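PDB 3KHY: propionate kinase from Francisella tularensis subsp. tularensis, which probably catalyses the reversible, magnesium-dependent transfer of a phosphoryl group from ATP to a short-chain carboxylate such as acetate or propionate, working as a homodimer. Local coordinates for residues G89-S94 with K165-K170; E105-C110 with A139-A144. All blocks are in the same frame, centred on the assembly; numbering follows the deposited sequence.

Interaction 1: residues G89-S94 with K165-K170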
loop_
_atom_site.group_PDB
_atom_site.type_symbol
_atom_site.label_atom_id
_atom_site.label_comp_id
_atom_site.label_asym_id
_atom_site.label_seq_id
_atom_site.Cartn_x
_atom_site.Cartn_y
_atom_site.Cartn_z
ATOM N N GLY A 89 -20.223 -6.023 5.215
ATOM C CA GLY A 89 -20.724 -7.304 5.708
ATOM C C GLY A 89 -19.668 -8.229 6.301
ATOM O O GLY A 89 -19.922 -9.423 6.524
ATOM N N GLY A 90 -18.480 -7.686 6.556
ATOM C CA GLY A 90 -17.404 -8.446 7.178
ATOM C C GLY A 90 -17.162 -9.771 6.478
ATOM O O GLY A 90 -17.292 -9.872 5.257
ATOM N N GLN A 91 -16.822 -10.793 7.253
ATOM C CA GLN A 91 -16.634 -12.126 6.692
ATOM C C GLN A 91 -17.912 -12.953 6.736
ATOM O O GLN A 91 -17.930 -14.092 6.284
ATOM C CB GLN A 91 -15.498 -12.862 7.404
ATOM C CG GLN A 91 -14.123 -12.309 7.072
ATOM C CD GLN A 91 -13.010 -13.221 7.539
ATOM O OE1 GLN A 91 -12.542 -13.115 8.676
ATOM N NE2 GLN A 91 -12.581 -14.128 6.666
ATOM N N TYR A 92 -18.983 -12.366 7.261
ATOM C CA TYR A 92 -20.267 -13.047 7.352
ATOM C C TYR A 92 -20.950 -13.236 6.005
ATOM O O TYR A 92 -21.638 -14.230 5.792
ATOM C CB TYR A 92 -21.225 -12.268 8.249
ATOM C CG TYR A 92 -20.845 -12.233 9.706
ATOM C CD1 TYR A 92 -21.052 -13.338 10.523
ATOM C CD2 TYR A 92 -20.310 -11.085 10.273
ATOM C CE1 TYR A 92 -20.717 -13.308 11.868
ATOM C CE2 TYR A 92 -19.970 -11.045 11.611
ATOM C CZ TYR A 92 -20.177 -12.159 12.405
ATOM O OH TYR A 92 -19.842 -12.123 13.737
ATOM N N PHE A 93 -20.802 -12.267 5.105
ATOM C CA PHE A 93 -21.602 -12.285 3.885
ATOM C C PHE A 93 -20.768 -12.285 2.618
ATOM O O PHE A 93 -20.044 -11.325 2.341
ATOM C CB PHE A 93 -22.562 -11.103 3.862
ATOM C CG PHE A 93 -23.551 -11.102 4.998
ATOM C CD1 PHE A 93 -24.635 -11.960 4.986
ATOM C CD2 PHE A 93 -23.402 -10.239 6.069
ATOM C CE1 PHE A 93 -25.557 -11.961 6.027
ATOM C CE2 PHE A 93 -24.328 -10.233 7.114
ATOM C CZ PHE A 93 -25.402 -11.094 7.083
ATOM N N SER A 94 -20.891 -13.361 1.845
ATOM C CA SER A 94 -20.198 -13.480 0.569
ATOM C C SER A 94 -21.196 -13.382 -0.577
ATOM O O SER A 94 -20.836 -13.560 -1.740
ATOM C CB SER A 94 -19.459 -14.816 0.503
ATOM O OG SER A 94 -20.387 -15.882 0.584
ATOM N N LYS A 165 -9.312 -12.704 15.867
ATOM C CA LYS A 165 -10.242 -12.289 16.913
ATOM C C LYS A 165 -10.910 -10.969 16.538
ATOM O O LYS A 165 -12.103 -10.789 16.746
ATOM C CB LYS A 165 -9.528 -12.154 18.260
ATOM C CG LYS A 165 -10.452 -11.818 19.424
ATOM C CD LYS A 165 -9.674 -11.846 20.727
ATOM C CE LYS A 165 -10.541 -11.429 21.902
ATOM N NZ LYS A 165 -9.778 -11.495 23.185
ATOM N N HIS A 166 -10.141 -10.052 15.960
ATOM C CA HIS A 166 -10.661 -8.711 15.723
ATOM C C HIS A 166 -10.974 -8.417 14.257
ATOM O O HIS A 166 -11.354 -7.300 13.912
ATOM C CB HIS A 166 -9.733 -7.658 16.344
ATOM C CG HIS A 166 -9.581 -7.809 17.828
ATOM N ND1 HIS A 166 -8.430 -8.295 18.419
ATOM C CD2 HIS A 166 -10.452 -7.581 18.839
ATOM C CE1 HIS A 166 -8.588 -8.331 19.729
ATOM N NE2 HIS A 166 -9.806 -7.907 20.011
ATOM N N ASN A 167 -10.827 -9.432 13.408
ATOM C CA ASN A 167 -11.325 -9.361 12.037
ATOM C C ASN A 167 -10.676 -8.261 11.194
ATOM O O ASN A 167 -11.302 -7.718 10.282
ATOM C CB ASN A 167 -12.843 -9.174 12.062
ATOM C CG ASN A 167 -13.540 -10.266 12.859
ATOM O OD1 ASN A 167 -13.382 -11.452 12.572
ATOM N ND2 ASN A 167 -14.296 -9.870 13.876
ATOM N N ILE A 168 -9.430 -7.923 11.515
ATOM C CA ILE A 168 -8.712 -6.914 10.756
ATOM C C ILE A 168 -8.033 -7.571 9.566
ATOM O O ILE A 168 -7.132 -8.403 9.732
ATOM C CB ILE A 168 -7.668 -6.175 11.619
ATOM C CG1 ILE A 168 -8.359 -5.497 12.805
ATOM C CG2 ILE A 168 -6.897 -5.162 10.781
ATOM C CD1 ILE A 168 -7.398 -4.949 13.844
ATOM N N ARG A 169 -8.485 -7.194 8.375
ATOM C CA ARG A 169 -7.973 -7.730 7.101
ATOM C C ARG A 169 -8.504 -6.822 5.995
ATOM O O ARG A 169 -9.314 -5.931 6.250
ATOM C CB ARG A 169 -8.486 -9.156 6.854
ATOM C CG ARG A 169 -10.015 -9.196 6.730
ATOM C CD ARG A 169 -10.639 -10.580 6.867
ATOM N NE ARG A 169 -10.364 -11.479 5.746
ATOM C CZ ARG A 169 -9.678 -12.618 5.851
ATOM N NH1 ARG A 169 -9.190 -12.979 7.033
ATOM N NH2 ARG A 169 -9.473 -13.397 4.779
ATOM N N LYS A 170 -8.044 -7.047 4.771
ATOM C CA LYS A 170 -8.592 -6.343 3.631
ATOM C C LYS A 170 -9.975 -6.900 3.286
ATOM O O LYS A 170 -10.128 -8.114 3.123
ATOM C CB LYS A 170 -7.661 -6.508 2.430
ATOM C CG LYS A 170 -8.236 -5.914 1.130
ATOM C CD LYS A 170 -7.242 -6.076 -0.007
ATOM C CE LYS A 170 -6.224 -4.946 0.057
ATOM N NZ LYS A 170 -5.388 -4.871 -1.142
HETATM O O HOH W 1 -9.927 -12.662 9.654
#
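Gln-91 lays its terminal amide flat against the guanidinium group of Arg-169, the two planes stacked and only 16° apart. The amide nitrogen stands over the centre of the guanidinium, with Gln-91 NE2 3.4 Å from Arg-169 CZ. The two side chains meet at about a right angle, and the aliphatic part of the arginine joins in, Arg-169 CD lying 3.6 Å from Gln-91 CD. Because CG of Gln-91 turns away from its own carbonyl carbon (chi1 -71°) and the chain then runs extended, the amide is carried clear of its loop and over the arginine. Arg-169 instead bends at chi3 (-70°), with Ser-151 and Ala-154 of helix 151-154 packed against its side chain.

This stack joins two loops of this acetokinase-family protein, whose family belongs to the actin-like ATPase clan: the loop between strands 79-86 and 97-98, and the loop leading from helix 160-164 to helix 175-188. A water bridges the two side chains, donating to Gln-91 OE1 at 2.8 Å and accepting from Arg-169 NH1 at 2.7 Å, and probably helps fix the rotation of the amide. Farther along, the side chain of Asn-167 comes near Gln-91 at the margin of the contact. Beyond it, Ile-168 packs on Tyr-244 of the second subunit, while Gln-91 also touches Tyr-171.

Interaction 2: residues E105-C110 with A139-A144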
loop_
_atom_site.group_PDB
_atom_site.type_symbol
_atom_site.label_atom_id
_atom_site.label_comp_id
_atom_site.label_asym_id
_atom_site.label_seq_id
_atom_site.Cartn_x
_atom_site.Cartn_y
_atom_site.Cartn_z
ATOM N N GLU A 105 -28.927 -9.997 12.792
ATOM C CA GLU A 105 -27.950 -10.157 13.865
ATOM C C GLU A 105 -26.533 -10.025 13.313
ATOM O O GLU A 105 -25.691 -9.333 13.889
ATOM C CB GLU A 105 -28.111 -11.510 14.571
ATOM C CG GLU A 105 -29.373 -11.638 15.411
ATOM C CD GLU A 105 -29.494 -12.991 16.106
ATOM O OE1 GLU A 105 -28.492 -13.743 16.138
ATOM O OE2 GLU A 105 -30.593 -13.298 16.623
ATOM N N LYS A 106 -26.280 -10.696 12.195
ATOM C CA LYS A 106 -24.965 -10.664 11.560
ATOM C C LYS A 106 -24.583 -9.264 11.091
ATOM O O LYS A 106 -23.458 -8.809 11.310
ATOM C CB LYS A 106 -24.921 -11.639 10.386
ATOM C CG LYS A 106 -25.025 -13.099 10.779
ATOM C CD LYS A 106 -24.968 -13.968 9.537
ATOM C CE LYS A 106 -25.169 -15.431 9.868
ATOM N NZ LYS A 106 -25.232 -16.231 8.614
ATOM N N ILE A 107 -25.515 -8.585 10.428
ATOM C CA ILE A 107 -25.285 -7.204 10.020
ATOM C C ILE A 107 -24.929 -6.345 11.229
ATOM O O ILE A 107 -24.022 -5.513 11.171
ATOM C CB ILE A 107 -26.523 -6.605 9.324
ATOM C CG1 ILE A 107 -26.764 -7.318 7.994
ATOM C CG2 ILE A 107 -26.325 -5.111 9.090
ATOM C CD1 ILE A 107 -28.029 -6.883 7.292
ATOM N N LYS A 108 -25.641 -6.555 12.332
ATOM C CA LYS A 108 -25.387 -5.791 13.544
ATOM C C LYS A 108 -23.970 -6.049 14.069
ATOM O O LYS A 108 -23.343 -5.164 14.641
ATOM C CB LYS A 108 -26.432 -6.134 14.609
ATOM C CG LYS A 108 -26.144 -5.557 15.989
ATOM C CD LYS A 108 -27.243 -5.907 16.992
ATOM C CE LYS A 108 -28.467 -4.999 16.854
ATOM N NZ LYS A 108 -29.192 -5.138 15.553
ATOM N N ALA A 109 -23.463 -7.260 13.867
ATOM C CA ALA A 109 -22.130 -7.608 14.353
ATOM C C ALA A 109 -21.036 -6.924 13.535
ATOM O O ALA A 109 -19.876 -6.889 13.950
ATOM C CB ALA A 109 -21.936 -9.114 14.366
ATOM N N CYS A 110 -21.418 -6.360 12.388
ATOM C CA CYS A 110 -20.475 -5.687 11.492
ATOM C C CYS A 110 -20.410 -4.181 11.759
ATOM O O CYS A 110 -19.705 -3.451 11.066
ATOM C CB CYS A 110 -20.871 -5.923 10.028
ATOM S SG CYS A 110 -20.684 -7.631 9.456
ATOM N N ALA A 139 -30.516 -7.631 1.582
ATOM C CA ALA A 139 -29.323 -6.819 1.821
ATOM C C ALA A 139 -28.229 -7.182 0.807
ATOM O O ALA A 139 -27.938 -8.363 0.595
ATOM C CB ALA A 139 -28.821 -7.028 3.230
ATOM N N VAL A 140 -27.645 -6.164 0.179
ATOM C CA VAL A 140 -26.589 -6.347 -0.810
ATOM C C VAL A 140 -25.353 -5.584 -0.329
ATOM O O VAL A 140 -25.395 -4.356 -0.190
ATOM C CB VAL A 140 -27.026 -5.805 -2.181
ATOM C CG1 VAL A 140 -25.929 -6.020 -3.222
ATOM C CG2 VAL A 140 -28.346 -6.457 -2.630
ATOM N N PHE A 141 -24.263 -6.307 -0.090
ATOM C CA PHE A 141 -23.095 -5.765 0.611
ATOM C C PHE A 141 -21.980 -5.321 -0.337
ATOM O O PHE A 141 -21.610 -6.065 -1.245
ATOM C CB PHE A 141 -22.545 -6.820 1.579
ATOM C CG PHE A 141 -23.589 -7.416 2.477
ATOM C CD1 PHE A 141 -23.861 -6.850 3.712
ATOM C CD2 PHE A 141 -24.319 -8.524 2.072
ATOM C CE1 PHE A 141 -24.846 -7.390 4.543
ATOM C CE2 PHE A 141 -25.300 -9.069 2.890
ATOM C CZ PHE A 141 -25.562 -8.500 4.129
ATOM N N ASP A 142 -21.435 -4.124 -0.104
ATOM C CA ASP A 142 -20.339 -3.590 -0.922
ATOM C C ASP A 142 -19.083 -4.442 -0.782
ATOM O O ASP A 142 -18.152 -4.319 -1.578
ATOM C CB ASP A 142 -19.981 -2.160 -0.502
ATOM C CG ASP A 142 -21.093 -1.158 -0.782
ATOM O OD1 ASP A 142 -22.017 -1.466 -1.566
ATOM O OD2 ASP A 142 -21.037 -0.051 -0.209
ATOM N N THR A 143 -19.048 -5.282 0.246
ATOM C CA THR A 143 -17.868 -6.100 0.530
ATOM C C THR A 143 -17.996 -7.541 0.024
ATOM O O THR A 143 -16.997 -8.247 -0.091
ATOM C CB THR A 143 -17.574 -6.142 2.040
ATOM O OG1 THR A 143 -18.787 -6.450 2.741
ATOM C CG2 THR A 143 -17.029 -4.793 2.536
ATOM N N ALA A 144 -19.212 -7.976 -0.292
ATOM C CA ALA A 144 -19.452 -9.402 -0.579
ATOM C C ALA A 144 -18.643 -9.939 -1.767
ATOM O O ALA A 144 -18.063 -11.029 -1.690
ATOM C CB ALA A 144 -20.933 -9.655 -0.803
#
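The last turn of helix 101-109 packs beside the end of strand 137-141, the CA atoms of Ile-107 and Ala-139 standing 9.1 Å apart. It is helix-on-sheet packing against the mixed sheet of the N-terminal part of this acetokinase-family protein of the actin-like ATPase clan, where strand 137-141 runs between strands 79-86 and 97-98.

Ile-107 is the single helix residue that reaches across. Its CG1 branch lies anti to the carbonyl carbon (chi1 -67°) and, extended through CD1, serves two strand residues: the terminal methyl goes to Ala-139, with Ile-107 CD1 4.1 Å from Ala-139 CB, while the methylene goes to Phe-141. Both strand residues direct their CB toward the helix, as expected for alternate positions on one strand, and the Val-140 side chain between them packs on Thr-176 of helix 175-188. The apolar cluster draws in Ile-122 of helix 118-131, which packs on Ile-107, and Phe-93, whose ring stacks with that of Phe-141.

The packed strand ends immediately before Asp-142, the predicted proton donor/acceptor, which forms a salt bridge with Arg-85, a predicted substrate-binding residue. Phe-141 does not offer its ring face to the isoleucine: the methylene sits at the ring edge, in the ring plane, with Ile-107 CG1 3.9 Å from Phe-141 CE1.

Interaction 2 is wholly buried and apolar, fastening a helix to the sheet that holds strand 137-141, whereas interaction 1 is partly exposed and polar, a stacked amide and guanidinium with a bridging water between two loops. Their centres lie about 10 Å apart, and the loop containing 89-94 connects them. In it Phe-93 is buried, its CZ 3.4 Å from CB of Lys-106, while Gln-91 is exposed and reaches 165-170. Gly-89 N probably hydrogen-bonds to Thr-143 OG1 at 2.9 Å, tying the same loop to the residues just after the strand. Interaction 1 lies away from the predicted catalytic residues, and its 165-170 segment meets the second subunit; interaction 2 includes Asp-142 and touches no other chain.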